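Local coordinates for protein organophosphorus hydrolase (Pseudomonas pseudoalcaligenes, PDB 4LE6) that binds two zinc ions in a metallo-beta-lactamase fold and probably hydrolyses phosphotriesters of the aryldialkyl phosphate type, at residues P216-V221 and Y233-G238; G36-A41 and V315-I320; G238-L243 and K287-G292. One frame throughout, in Å; residues are numbered along the deposited sequence.

Contact 1. Residues P216-V221 and Y233-G238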
ATOM      1  N   PRO A 216     -28.373   2.773   9.384  1.00 35.00           N
ATOM      2  CA  PRO A 216     -28.139   4.113   8.829  1.00 37.74           C
ATOM      3  C   PRO A 216     -26.844   4.144   8.004  1.00 34.72           C
ATOM      4  O   PRO A 216     -25.800   3.774   8.529  1.00 32.70           O
ATOM      5  CB  PRO A 216     -28.025   4.998  10.079  1.00 40.09           C
ATOM      6  CG  PRO A 216     -28.824   4.257  11.139  1.00 41.48           C
ATOM      7  CD  PRO A 216     -28.565   2.797  10.846  1.00 38.07           C
ATOM      8  N   GLY A 217     -26.939   4.509   6.729  1.00 36.36           N
ATOM      9  CA  GLY A 217     -25.777   4.648   5.872  1.00 36.45           C
ATOM     10  C   GLY A 217     -25.343   3.343   5.232  1.00 34.61           C
ATOM     11  O   GLY A 217     -24.407   3.313   4.444  1.00 35.06           O
ATOM     12  N   VAL A 218     -26.041   2.264   5.557  1.00 22.26           N
ATOM     13  CA  VAL A 218     -25.624   0.927   5.131  1.00 25.56           C
ATOM     14  C   VAL A 218     -26.736   0.227   4.368  1.00 26.44           C
ATOM     15  O   VAL A 218     -27.862   0.122   4.850  1.00 23.67           O
ATOM     16  CB  VAL A 218     -25.220   0.055   6.317  1.00 26.64           C
ATOM     17  CG1 VAL A 218     -24.548  -1.216   5.815  1.00 25.47           C
ATOM     18  CG2 VAL A 218     -24.269   0.822   7.229  1.00 27.99           C
ATOM     19  N   SER A 219     -26.403  -0.258   3.178  1.00 24.97           N
ATOM     20  CA  SER A 219     -27.382  -0.942   2.331  1.00 29.09           C
ATOM     21  C   SER A 219     -26.761  -2.170   1.658  1.00 27.19           C
ATOM     22  O   SER A 219     -25.549  -2.284   1.554  1.00 26.49           O
ATOM     23  CB  SER A 219     -27.934   0.006   1.269  1.00 31.56           C
ATOM     24  OG  SER A 219     -26.881   0.586   0.534  1.00 37.33           O
ATOM     25  N   LEU A 220     -27.617  -3.083   1.213  1.00 28.16           N
ATOM     26  CA  LEU A 220     -27.202  -4.308   0.546  1.00 31.06           C
ATOM     27  C   LEU A 220     -27.067  -4.120  -0.953  1.00 28.56           C
ATOM     28  O   LEU A 220     -27.916  -3.502  -1.576  1.00 26.68           O
ATOM     29  CB  LEU A 220     -28.264  -5.380   0.771  1.00 35.83           C
ATOM     30  CG  LEU A 220     -28.040  -6.224   2.013  1.00 44.98           C
ATOM     31  CD1 LEU A 220     -27.961  -5.337   3.246  1.00 49.64           C
ATOM     32  CD2 LEU A 220     -29.165  -7.239   2.135  1.00 48.24           C
ATOM     33  N   VAL A 221     -26.027  -4.707  -1.533  1.00 28.44           N
ATOM     34  CA  VAL A 221     -25.867  -4.743  -2.971  1.00 27.79           C
ATOM     35  C   VAL A 221     -25.685  -6.207  -3.369  1.00 27.60           C
ATOM     36  O   VAL A 221     -24.590  -6.760  -3.213  1.00 25.19           O
ATOM     37  CB  VAL A 221     -24.667  -3.893  -3.418  1.00 28.39           C
ATOM     38  CG1 VAL A 221     -24.415  -4.056  -4.915  1.00 30.31           C
ATOM     39  CG2 VAL A 221     -24.905  -2.419  -3.058  1.00 26.07           C
ATOM     40  N   TYR A 233     -21.748  -4.843   0.367  1.00 20.36           N
ATOM     41  CA  TYR A 233     -22.374  -3.860   1.251  1.00 21.31           C
ATOM     42  C   TYR A 233     -21.926  -2.441   0.927  1.00 23.10           C
ATOM     43  O   TYR A 233     -20.737  -2.163   0.837  1.00 26.73           O
ATOM     44  CB  TYR A 233     -22.089  -4.204   2.717  1.00 22.44           C
ATOM     45  CG  TYR A 233     -22.652  -5.555   3.125  1.00 19.81           C
ATOM     46  CD1 TYR A 233     -24.005  -5.720   3.402  1.00 22.70           C
ATOM     47  CD2 TYR A 233     -21.834  -6.666   3.207  1.00 21.71           C
ATOM     48  CE1 TYR A 233     -24.519  -6.954   3.762  1.00 24.77           C
ATOM     49  CE2 TYR A 233     -22.325  -7.892   3.570  1.00 21.44           C
ATOM     50  CZ  TYR A 233     -23.673  -8.035   3.844  1.00 24.93           C
ATOM     51  OH  TYR A 233     -24.152  -9.275   4.209  1.00 24.96           O
ATOM     52  N   LEU A 234     -22.897  -1.543   0.789  1.00 24.41           N
ATOM     53  CA  LEU A 234     -22.620  -0.155   0.449  1.00 22.50           C
ATOM     54  C   LEU A 234     -22.774   0.740   1.683  1.00 21.64           C
ATOM     55  O   LEU A 234     -23.796   0.682   2.384  1.00 24.38           O
ATOM     56  CB  LEU A 234     -23.563   0.294  -0.666  1.00 22.53           C
ATOM     57  CG  LEU A 234     -23.403   1.713  -1.198  1.00 24.99           C
ATOM     58  CD1 LEU A 234     -22.068   1.878  -1.904  1.00 24.36           C
ATOM     59  CD2 LEU A 234     -24.578   2.006  -2.135  1.00 27.41           C
ATOM     60  N   PHE A 235     -21.731   1.533   1.929  1.00 20.61           N
ATOM     61  CA  PHE A 235     -21.671   2.524   2.997  1.00 20.90           C
ATOM     62  C   PHE A 235     -21.599   3.903   2.354  1.00 23.35           C
ATOM     63  O   PHE A 235     -20.791   4.122   1.439  1.00 23.35           O
ATOM     64  CB  PHE A 235     -20.437   2.286   3.877  1.00 19.23           C
ATOM     65  CG  PHE A 235     -20.520   1.038   4.689  1.00 20.47           C
ATOM     66  CD1 PHE A 235     -20.265  -0.194   4.122  1.00 19.23           C
ATOM     67  CD2 PHE A 235     -20.901   1.090   6.014  1.00 22.76           C
ATOM     68  CE1 PHE A 235     -20.391  -1.350   4.876  1.00 19.68           C
ATOM     69  CE2 PHE A 235     -21.020  -0.047   6.761  1.00 22.11           C
ATOM     70  CZ  PHE A 235     -20.777  -1.272   6.190  1.00 19.52           C
ATOM     71  N   LYS A 236     -22.458   4.811   2.802  1.00 22.78           N
ATOM     72  CA  LYS A 236     -22.519   6.179   2.284  1.00 25.31           C
ATOM     73  C   LYS A 236     -22.501   7.180   3.426  1.00 28.05           C
ATOM     74  O   LYS A 236     -23.281   7.052   4.373  1.00 25.62           O
ATOM     75  CB  LYS A 236     -23.822   6.409   1.531  1.00 24.88           C
ATOM     76  CG  LYS A 236     -24.023   5.559   0.293  1.00 32.81           C
ATOM     77  CD  LYS A 236     -25.260   6.067  -0.468  1.00 41.71           C
ATOM     78  CE  LYS A 236     -26.122   4.931  -0.995  1.00 53.91           C
ATOM     79  NZ  LYS A 236     -27.466   5.411  -1.474  1.00 64.12           N
ATOM     80  N   SER A 237     -21.638   8.183   3.326  1.00 27.59           N
ATOM     81  CA  SER A 237     -21.602   9.267   4.294  1.00 29.32           C
ATOM     82  C   SER A 237     -20.999  10.485   3.612  1.00 31.16           C
ATOM     83  O   SER A 237     -20.007  10.351   2.896  1.00 29.80           O
ATOM     84  CB  SER A 237     -20.736   8.854   5.492  1.00 28.50           C
ATOM     85  OG  SER A 237     -20.540   9.949   6.375  1.00 25.00           O
ATOM     86  N   GLY A 238     -21.607  11.654   3.806  1.00 31.61           N
ATOM     87  CA  GLY A 238     -21.057  12.904   3.306  1.00 31.73           C
ATOM     88  C   GLY A 238     -20.722  12.915   1.826  1.00 35.40           C
ATOM     89  O   GLY A 238     -19.685  13.452   1.435  1.00 35.20           O
TER
HETATM   90  O   HOH W   1     -25.701   2.714   1.650  1.00 27.79           O
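G217 pairs with K236, and S219 with L234, through main-chain hydrogen bonds across an antiparallel beta hairpin. S219 and L234 form the hydrogen-bonded pair: S219 N donates to L234 O and L234 N to S219 O, both at 2.9 Å, the second nearly straight at 168°. A third bond runs from K236 N to G217 O, 3.0 Å long. Alpha carbons add C-H...O contacts next to these bonds, among them F235 CA to G217 O and V218 CA to L234 O.

One water extends the polar contact. It lies 2.7 Å from S219 OG and donates to L234 O at 2.9 Å, so that L234 O is gripped by both a backbone N-H and the water. The hydroxyl lies between the backbone N and the carbonyl carbon of its residue (chi1 54°), which also brings it against L234 CB.

The apolar contacts fall on both faces of the hairpin. V218 and F235 run side by side on one face: V218 CG1 sits over the phenyl face in a CH-pi contact, 4.1 Å from the ring centroid and offset to the rim, while V218 CG2 touches F235 CE2 at 3.4 Å. On the same face L220 CD1 meets the edge of the Y233 ring, 3.8 Å from CE1. S219 and L234 occupy the reverse face, where V221 CG2 reaches L234 CB.

V218, Y233 and F235 pack on L136 of strand 134-136, and Y233 and F235 also on I103 of strand 100-103, both strands of the other sheet of the alpha-beta/beta-alpha sandwich; Y233 OH is hydrogen-bonded to L137 O, just past strand 134-136. Strand 218-222 is outermost in its own sheet within the chain, and strand 240-246 continues that sheet beyond strand 231-237.

Contact 2. Residues G36-A41 and V315-I320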
ATOM      1  N   GLY A  36      -1.513  -5.232  10.830  1.00 18.18           N
ATOM      2  CA  GLY A  36      -2.329  -5.256   9.631  1.00 19.49           C
ATOM      3  C   GLY A  36      -3.646  -4.522   9.836  1.00 19.02           C
ATOM      4  O   GLY A  36      -4.733  -5.099   9.718  1.00 18.14           O
ATOM      5  N   TYR A  37      -3.554  -3.237  10.143  1.00 17.77           N
ATOM      6  CA  TYR A  37      -4.714  -2.373  10.072  1.00 18.25           C
ATOM      7  C   TYR A  37      -4.398  -1.083   9.363  1.00 20.36           C
ATOM      8  O   TYR A  37      -3.248  -0.623   9.355  1.00 18.79           O
ATOM      9  CB  TYR A  37      -5.331  -2.100  11.454  1.00 17.58           C
ATOM     10  CG  TYR A  37      -4.518  -1.224  12.387  1.00 20.18           C
ATOM     11  CD1 TYR A  37      -3.585  -1.778  13.253  1.00 21.89           C
ATOM     12  CD2 TYR A  37      -4.719   0.150  12.435  1.00 19.55           C
ATOM     13  CE1 TYR A  37      -2.862  -0.990  14.119  1.00 20.41           C
ATOM     14  CE2 TYR A  37      -3.997   0.947  13.298  1.00 18.83           C
ATOM     15  CZ  TYR A  37      -3.065   0.377  14.127  1.00 19.68           C
ATOM     16  OH  TYR A  37      -2.345   1.171  14.990  1.00 21.17           O
ATOM     17  N   TYR A  38      -5.425  -0.514   8.746  1.00 20.59           N
ATOM     18  CA  TYR A  38      -5.259   0.747   8.032  1.00 19.38           C
ATOM     19  C   TYR A  38      -6.509   1.616   8.141  1.00 18.83           C
ATOM     20  O   TYR A  38      -7.602   1.153   7.833  1.00 17.98           O
ATOM     21  CB  TYR A  38      -4.952   0.494   6.547  1.00 19.91           C
ATOM     22  CG  TYR A  38      -4.739   1.775   5.800  1.00 19.67           C
ATOM     23  CD1 TYR A  38      -3.542   2.457   5.911  1.00 22.37           C
ATOM     24  CD2 TYR A  38      -5.742   2.335   5.008  1.00 17.85           C
ATOM     25  CE1 TYR A  38      -3.331   3.645   5.256  1.00 22.13           C
ATOM     26  CE2 TYR A  38      -5.533   3.539   4.344  1.00 17.32           C
ATOM     27  CZ  TYR A  38      -4.311   4.186   4.477  1.00 20.30           C
ATOM     28  OH  TYR A  38      -4.018   5.387   3.848  1.00 21.28           O
ATOM     29  N   ARG A  39      -6.335   2.879   8.544  1.00 18.70           N
ATOM     30  CA  ARG A  39      -7.456   3.794   8.762  1.00 17.86           C
ATOM     31  C   ARG A  39      -7.732   4.696   7.553  1.00 20.21           C
ATOM     32  O   ARG A  39      -6.804   5.244   6.956  1.00 22.45           O
ATOM     33  CB  ARG A  39      -7.161   4.683   9.961  1.00 20.44           C
ATOM     34  CG  ARG A  39      -8.402   5.154  10.696  1.00 19.43           C
ATOM     35  CD  ARG A  39      -8.819   4.149  11.750  1.00 23.92           C
ATOM     36  NE  ARG A  39      -7.847   4.093  12.832  1.00 24.34           N
ATOM     37  CZ  ARG A  39      -7.791   3.134  13.748  1.00 22.90           C
ATOM     38  NH1 ARG A  39      -6.872   3.192  14.698  1.00 20.00           N
ATOM     39  NH2 ARG A  39      -8.646   2.121  13.724  1.00 22.94           N
ATOM     40  N   MET A  40      -9.008   4.860   7.214  1.00 21.94           N
ATOM     41  CA  MET A  40      -9.414   5.797   6.175  1.00 20.81           C
ATOM     42  C   MET A  40     -10.718   6.488   6.543  1.00 22.12           C
ATOM     43  O   MET A  40     -11.663   5.855   7.022  1.00 23.08           O
ATOM     44  CB  MET A  40      -9.601   5.074   4.841  1.00 21.72           C
ATOM     45  CG  MET A  40      -9.703   6.015   3.654  1.00 28.00           C
ATOM     46  SD  MET A  40     -10.119   5.152   2.118  1.00 29.68           S
ATOM     47  CE  MET A  40     -11.884   4.865   2.321  1.00 21.00           C
ATOM     48  N   ALA A  41     -10.796   7.781   6.275  1.00 25.04           N
ATOM     49  CA  ALA A  41     -12.039   8.499   6.494  1.00 25.82           C
ATOM     50  C   ALA A  41     -12.952   8.271   5.297  1.00 25.63           C
ATOM     51  O   ALA A  41     -12.500   8.195   4.164  1.00 25.52           O
ATOM     52  CB  ALA A  41     -11.776   9.981   6.682  1.00 26.66           C
ATOM     53  N   VAL A 315      -5.483   3.081  -2.712  1.00 20.13           N
ATOM     54  CA  VAL A 315      -5.344   4.322  -1.982  1.00 22.11           C
ATOM     55  C   VAL A 315      -3.879   4.543  -1.626  1.00 22.94           C
ATOM     56  O   VAL A 315      -3.108   3.589  -1.422  1.00 20.84           O
ATOM     57  CB  VAL A 315      -6.199   4.296  -0.700  1.00 21.05           C
ATOM     58  CG1 VAL A 315      -5.660   3.276   0.262  1.00 20.11           C
ATOM     59  CG2 VAL A 315      -6.273   5.669  -0.067  1.00 26.12           C
ATOM     60  N   GLU A 316      -3.495   5.807  -1.556  1.00 20.25           N
ATOM     61  CA  GLU A 316      -2.152   6.163  -1.139  1.00 18.59           C
ATOM     62  C   GLU A 316      -2.127   6.358   0.370  1.00 20.77           C
ATOM     63  O   GLU A 316      -2.971   7.058   0.919  1.00 23.47           O
ATOM     64  CB  GLU A 316      -1.696   7.426  -1.869  1.00 19.56           C
ATOM     65  CG  GLU A 316      -1.610   7.218  -3.383  1.00 20.42           C
ATOM     66  CD  GLU A 316      -1.175   8.452  -4.146  1.00 23.56           C
ATOM     67  OE1 GLU A 316      -0.286   9.182  -3.658  1.00 25.34           O
ATOM     68  OE2 GLU A 316      -1.730   8.702  -5.244  1.00 24.43           O
ATOM     69  N   PHE A 317      -1.152   5.739   1.034  1.00 19.83           N
ATOM     70  CA  PHE A 317      -1.023   5.831   2.476  1.00 19.50           C
ATOM     71  C   PHE A 317      -1.096   7.288   2.957  1.00 19.12           C
ATOM     72  O   PHE A 317      -0.394   8.166   2.431  1.00 18.94           O
ATOM     73  CB  PHE A 317       0.305   5.213   2.886  1.00 23.11           C
ATOM     74  CG  PHE A 317       0.481   5.094   4.371  1.00 24.95           C
ATOM     75  CD1 PHE A 317       0.952   6.158   5.115  1.00 27.92           C
ATOM     76  CD2 PHE A 317       0.195   3.907   5.017  1.00 23.76           C
ATOM     77  CE1 PHE A 317       1.120   6.045   6.478  1.00 25.41           C
ATOM     78  CE2 PHE A 317       0.354   3.795   6.387  1.00 22.34           C
ATOM     79  CZ  PHE A 317       0.816   4.864   7.114  1.00 21.50           C
ATOM     80  N   SER A 318      -1.949   7.543   3.947  1.00 18.51           N
ATOM     81  CA  SER A 318      -2.151   8.891   4.462  1.00 19.01           C
ATOM     82  C   SER A 318      -2.705   8.845   5.869  1.00 21.65           C
ATOM     83  O   SER A 318      -3.535   8.000   6.185  1.00 19.96           O
ATOM     84  CB  SER A 318      -3.158   9.650   3.594  1.00 21.46           C
ATOM     85  OG  SER A 318      -3.431  10.935   4.134  1.00 21.52           O
ATOM     86  N   PRO A 319      -2.277   9.777   6.719  1.00 23.58           N
ATOM     87  CA  PRO A 319      -3.079   9.923   7.935  1.00 22.43           C
ATOM     88  C   PRO A 319      -4.461  10.464   7.605  1.00 22.27           C
ATOM     89  O   PRO A 319      -4.709  10.963   6.503  1.00 20.57           O
ATOM     90  CB  PRO A 319      -2.291  10.939   8.772  1.00 23.57           C
ATOM     91  CG  PRO A 319      -1.348  11.611   7.823  1.00 26.98           C
ATOM     92  CD  PRO A 319      -1.107  10.667   6.687  1.00 24.33           C
ATOM     93  N   ILE A 320      -5.365  10.381   8.571  1.00 23.34           N
ATOM     94  CA  ILE A 320      -6.636  11.058   8.453  1.00 26.52           C
ATOM     95  C   ILE A 320      -6.393  12.538   8.711  1.00 24.63           C
ATOM     96  O   ILE A 320      -5.830  12.927   9.733  1.00 28.43           O
ATOM     97  CB  ILE A 320      -7.660  10.434   9.416  1.00 33.17           C
ATOM     98  CG1 ILE A 320      -8.048   9.055   8.858  1.00 38.46           C
ATOM     99  CG2 ILE A 320      -8.895  11.337   9.599  1.00 27.78           C
ATOM    100  CD1 ILE A 320      -8.892   8.223   9.776  1.00 43.40           C
TER
HETATM  101  O   HOH W   2      -6.306   7.663   5.784  1.00 27.45           O
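The phenol ring of Y38 has F317 CD2 and CE2 and the backbone N of S318 at its edge, while V315 CG1 approaches it obliquely. The Y38 and F317 rings are inclined at 53°, a slanting aromatic pair whose closest atoms, Y38 CE1 and F317 CD2, are 3.5 Å apart. The guanidinium of R39 has Y37 CD2 over one face.

Y38 holds CG anti to its backbone N (chi1 -178°). Its OH accepts a hydrogen bond from S318 N, 3.0 Å long and bent to 140°. A water joins the main chains further on, donating to R39 O at 2.7 Å and to S318 O at 2.8 Å. I320 CD1 lies against the R39 side chain, 3.9 Å from R39 CB, and I320 CG1 lies beside A41 N. The head of R39 turns elsewhere: NE donates to T32 O of the second subunit, whose Q33 also bonds S318 O, placing this contact at the dimer interface.

Strand 37-42, outermost in one sheet, is thereby joined to the tail after strand 310-314, outermost in the other; M40 and V315 both pack on W289 of strand 289-292, and Y38 and V315 on L300 of strand 300-305.

Contact 3. Residues G238-L243 and K287-G292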
ATOM      1  N   GLY A 238     -21.607  11.654   3.806  1.00 31.61           N
ATOM      2  CA  GLY A 238     -21.057  12.904   3.306  1.00 31.73           C
ATOM      3  C   GLY A 238     -20.722  12.915   1.826  1.00 35.40           C
ATOM      4  O   GLY A 238     -19.685  13.452   1.435  1.00 35.20           O
ATOM      5  N   GLY A 239     -21.583  12.322   1.002  1.00 37.61           N
ATOM      6  CA  GLY A 239     -21.374  12.318  -0.437  1.00 35.56           C
ATOM      7  C   GLY A 239     -20.433  11.223  -0.914  1.00 34.01           C
ATOM      8  O   GLY A 239     -20.325  10.974  -2.107  1.00 36.96           O
ATOM      9  N   GLN A 240     -19.758  10.563   0.020  1.00 30.04           N
ATOM     10  CA  GLN A 240     -18.801   9.515  -0.318  1.00 26.98           C
ATOM     11  C   GLN A 240     -19.446   8.150  -0.187  1.00 25.65           C
ATOM     12  O   GLN A 240     -20.307   7.944   0.667  1.00 27.00           O
ATOM     13  CB  GLN A 240     -17.580   9.590   0.609  1.00 30.33           C
ATOM     14  CG  GLN A 240     -16.918  10.970   0.641  1.00 42.59           C
ATOM     15  CD  GLN A 240     -16.419  11.401  -0.719  1.00 49.98           C
ATOM     16  OE1 GLN A 240     -15.650  10.688  -1.361  1.00 52.31           O
ATOM     17  NE2 GLN A 240     -16.861  12.563  -1.172  1.00 55.26           N
ATOM     18  N   SER A 241     -18.997   7.206  -1.006  1.00 22.74           N
ATOM     19  CA  SER A 241     -19.523   5.848  -0.986  1.00 22.68           C
ATOM     20  C   SER A 241     -18.396   4.853  -1.005  1.00 24.94           C
ATOM     21  O   SER A 241     -17.399   5.043  -1.706  1.00 26.32           O
ATOM     22  CB  SER A 241     -20.414   5.599  -2.203  1.00 26.76           C
ATOM     23  OG  SER A 241     -21.508   6.479  -2.196  1.00 29.98           O
ATOM     24  N   LEU A 242     -18.575   3.788  -0.238  1.00 20.27           N
ATOM     25  CA  LEU A 242     -17.642   2.685  -0.189  1.00 20.16           C
ATOM     26  C   LEU A 242     -18.411   1.392  -0.340  1.00 21.27           C
ATOM     27  O   LEU A 242     -19.397   1.152   0.361  1.00 23.51           O
ATOM     28  CB  LEU A 242     -16.871   2.667   1.135  1.00 21.62           C
ATOM     29  CG  LEU A 242     -15.998   1.427   1.388  1.00 26.02           C
ATOM     30  CD1 LEU A 242     -14.928   1.254   0.326  1.00 30.46           C
ATOM     31  CD2 LEU A 242     -15.339   1.544   2.743  1.00 33.95           C
ATOM     32  N   LEU A 243     -17.957   0.556  -1.262  1.00 21.39           N
ATOM     33  CA  LEU A 243     -18.581  -0.738  -1.466  1.00 22.26           C
ATOM     34  C   LEU A 243     -17.629  -1.805  -0.954  1.00 21.13           C
ATOM     35  O   LEU A 243     -16.541  -1.989  -1.496  1.00 21.45           O
ATOM     36  CB  LEU A 243     -18.884  -0.966  -2.943  1.00 21.10           C
ATOM     37  CG  LEU A 243     -19.636  -2.262  -3.235  1.00 26.52           C
ATOM     38  CD1 LEU A 243     -21.104  -2.143  -2.835  1.00 32.78           C
ATOM     39  CD2 LEU A 243     -19.495  -2.612  -4.710  1.00 25.86           C
ATOM     40  N   LYS A 287     -17.342   6.145  -9.526  1.00 27.21           N
ATOM     41  CA  LYS A 287     -16.082   6.470  -8.830  1.00 29.41           C
ATOM     42  C   LYS A 287     -16.129   6.180  -7.328  1.00 28.84           C
ATOM     43  O   LYS A 287     -15.611   6.945  -6.514  1.00 29.90           O
ATOM     44  CB  LYS A 287     -15.723   7.946  -9.030  1.00 31.79           C
ATOM     45  CG  LYS A 287     -15.497   8.360 -10.478  1.00 39.99           C
ATOM     46  CD  LYS A 287     -15.152   9.836 -10.548  1.00 51.87           C
ATOM     47  CE  LYS A 287     -14.847  10.294 -11.958  1.00 66.80           C
ATOM     48  NZ  LYS A 287     -14.380  11.710 -11.947  1.00 77.62           N
ATOM     49  N   LEU A 288     -16.726   5.068  -6.943  1.00 28.87           N
ATOM     50  CA  LEU A 288     -16.884   4.817  -5.516  1.00 33.25           C
ATOM     51  C   LEU A 288     -15.633   4.158  -4.990  1.00 26.52           C
ATOM     52  O   LEU A 288     -14.835   3.617  -5.756  1.00 22.30           O
ATOM     53  CB  LEU A 288     -18.124   3.982  -5.219  1.00 42.88           C
ATOM     54  CG  LEU A 288     -18.385   2.764  -6.096  1.00 47.09           C
ATOM     55  CD1 LEU A 288     -17.429   1.634  -5.760  1.00 55.38           C
ATOM     56  CD2 LEU A 288     -19.828   2.330  -5.935  1.00 40.32           C
ATOM     57  N   TRP A 289     -15.432   4.247  -3.684  1.00 21.75           N
ATOM     58  CA  TRP A 289     -14.344   3.524  -3.056  1.00 21.35           C
ATOM     59  C   TRP A 289     -14.750   2.050  -2.998  1.00 24.20           C
ATOM     60  O   TRP A 289     -15.925   1.722  -2.818  1.00 27.18           O
ATOM     61  CB  TRP A 289     -14.098   4.021  -1.633  1.00 20.14           C
ATOM     62  CG  TRP A 289     -13.474   5.369  -1.507  1.00 26.96           C
ATOM     63  CD1 TRP A 289     -14.114   6.551  -1.290  1.00 28.32           C
ATOM     64  CD2 TRP A 289     -12.071   5.673  -1.549  1.00 30.48           C
ATOM     65  NE1 TRP A 289     -13.199   7.574  -1.197  1.00 28.85           N
ATOM     66  CE2 TRP A 289     -11.941   7.064  -1.360  1.00 29.63           C
ATOM     67  CE3 TRP A 289     -10.919   4.905  -1.729  1.00 31.84           C
ATOM     68  CZ2 TRP A 289     -10.698   7.707  -1.346  1.00 29.23           C
ATOM     69  CZ3 TRP A 289      -9.690   5.539  -1.722  1.00 32.57           C
ATOM     70  CH2 TRP A 289      -9.587   6.926  -1.531  1.00 30.37           C
ATOM     71  N   VAL A 290     -13.768   1.171  -3.101  1.00 22.48           N
ATOM     72  CA  VAL A 290     -13.997  -0.259  -3.020  1.00 20.13           C
ATOM     73  C   VAL A 290     -13.141  -0.827  -1.890  1.00 20.57           C
ATOM     74  O   VAL A 290     -12.005  -0.390  -1.690  1.00 20.63           O
ATOM     75  CB  VAL A 290     -13.656  -0.912  -4.363  1.00 18.54           C
ATOM     76  CG1 VAL A 290     -13.536  -2.413  -4.230  1.00 20.42           C
ATOM     77  CG2 VAL A 290     -14.722  -0.538  -5.408  1.00 23.63           C
ATOM     78  N   ALA A 291     -13.710  -1.771  -1.145  1.00 22.10           N
ATOM     79  CA  ALA A 291     -12.984  -2.537  -0.128  1.00 21.11           C
ATOM     80  C   ALA A 291     -13.123  -4.022  -0.477  1.00 20.33           C
ATOM     81  O   ALA A 291     -14.234  -4.574  -0.397  1.00 20.20           O
ATOM     82  CB  ALA A 291     -13.556  -2.251   1.253  1.00 21.62           C
ATOM     83  N   GLY A 292     -12.017  -4.655  -0.879  1.00 23.25           N
ATOM     84  CA  GLY A 292     -12.063  -5.979  -1.480  1.00 18.19           C
ATOM     85  C   GLY A 292     -11.333  -7.035  -0.682  1.00 17.83           C
ATOM     86  O   GLY A 292     -10.116  -6.956  -0.447  1.00 18.81           O
TER
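L243 N is bonded to W289 O across two parallel neighbours of a beta-alpha-beta crossover, strands 240-246 and 289-292, with helix 269-286 in the connection. The fold is the alpha-beta/beta-alpha sandwich of the metallo-beta-lactamase superfamily. W289 uses both its backbone groups on this side: N donates to S241 O at 2.9 Å, and O accepts L243 N at 2.8 Å in a fairly straight bond of 166°. L243 likewise uses both, since its carbonyl O accepts A291 N at 2.9 Å, the donor standing 33° out of the carbonyl plane.

The residues between them turn their main-chain bonds outward. L242 pairs with F235 of strand 231-237 and V290 with G301 of strand 300-305, so both strands also bond on their outer margins, as expected for inner strands of a mixed sheet. Weaker C-H...O contacts fill in between, L242 CA lying 3.3 Å from W289 O.

S241 O, besides taking W289 N, lies in the plane of the indole at its edge, 3.6 Å from W289 CD1. The indole has CG anti to the carbonyl carbon (chi1 -72°) and runs beside Q240. Its ring also meets H302, and L42 of strand 37-42 packs on it. On the reverse face L243 CB touches L288 CD1 at 4.1 Å, under I279 and A283 of helix 269-286.

Both strands lead towards zinc ligands: D247, shared by the two metals, directly follows strand 240-246, and H294 comes shortly after G292. Within the pair, L242 CD1 reaches across to the partner backbone and packs on W289 CB at 3.5 Å and on A291 CB at 3.9 Å.

Overall arrangement
From the N terminus, strand 37-42 comes first, and contact 2 closes the longest loop when the tail at 315-320 returns to it, with 273 residues between. Both other contacts fall within that span. Contact 1 closes a short hairpin between strands 218-222 and 231-237; the chain then passes through G238, shared with contact 3, into strand 240-246, and contact 3 closes after helix 269-286. Contacts 1 and 3 thus follow in series and belong to one sheet, linked where F235 O meets L242 N in a probable hydrogen bond. Contact 2 touches contact 3 through V315 and M40 against W289, tying the two sheets together, but does not touch contact 1.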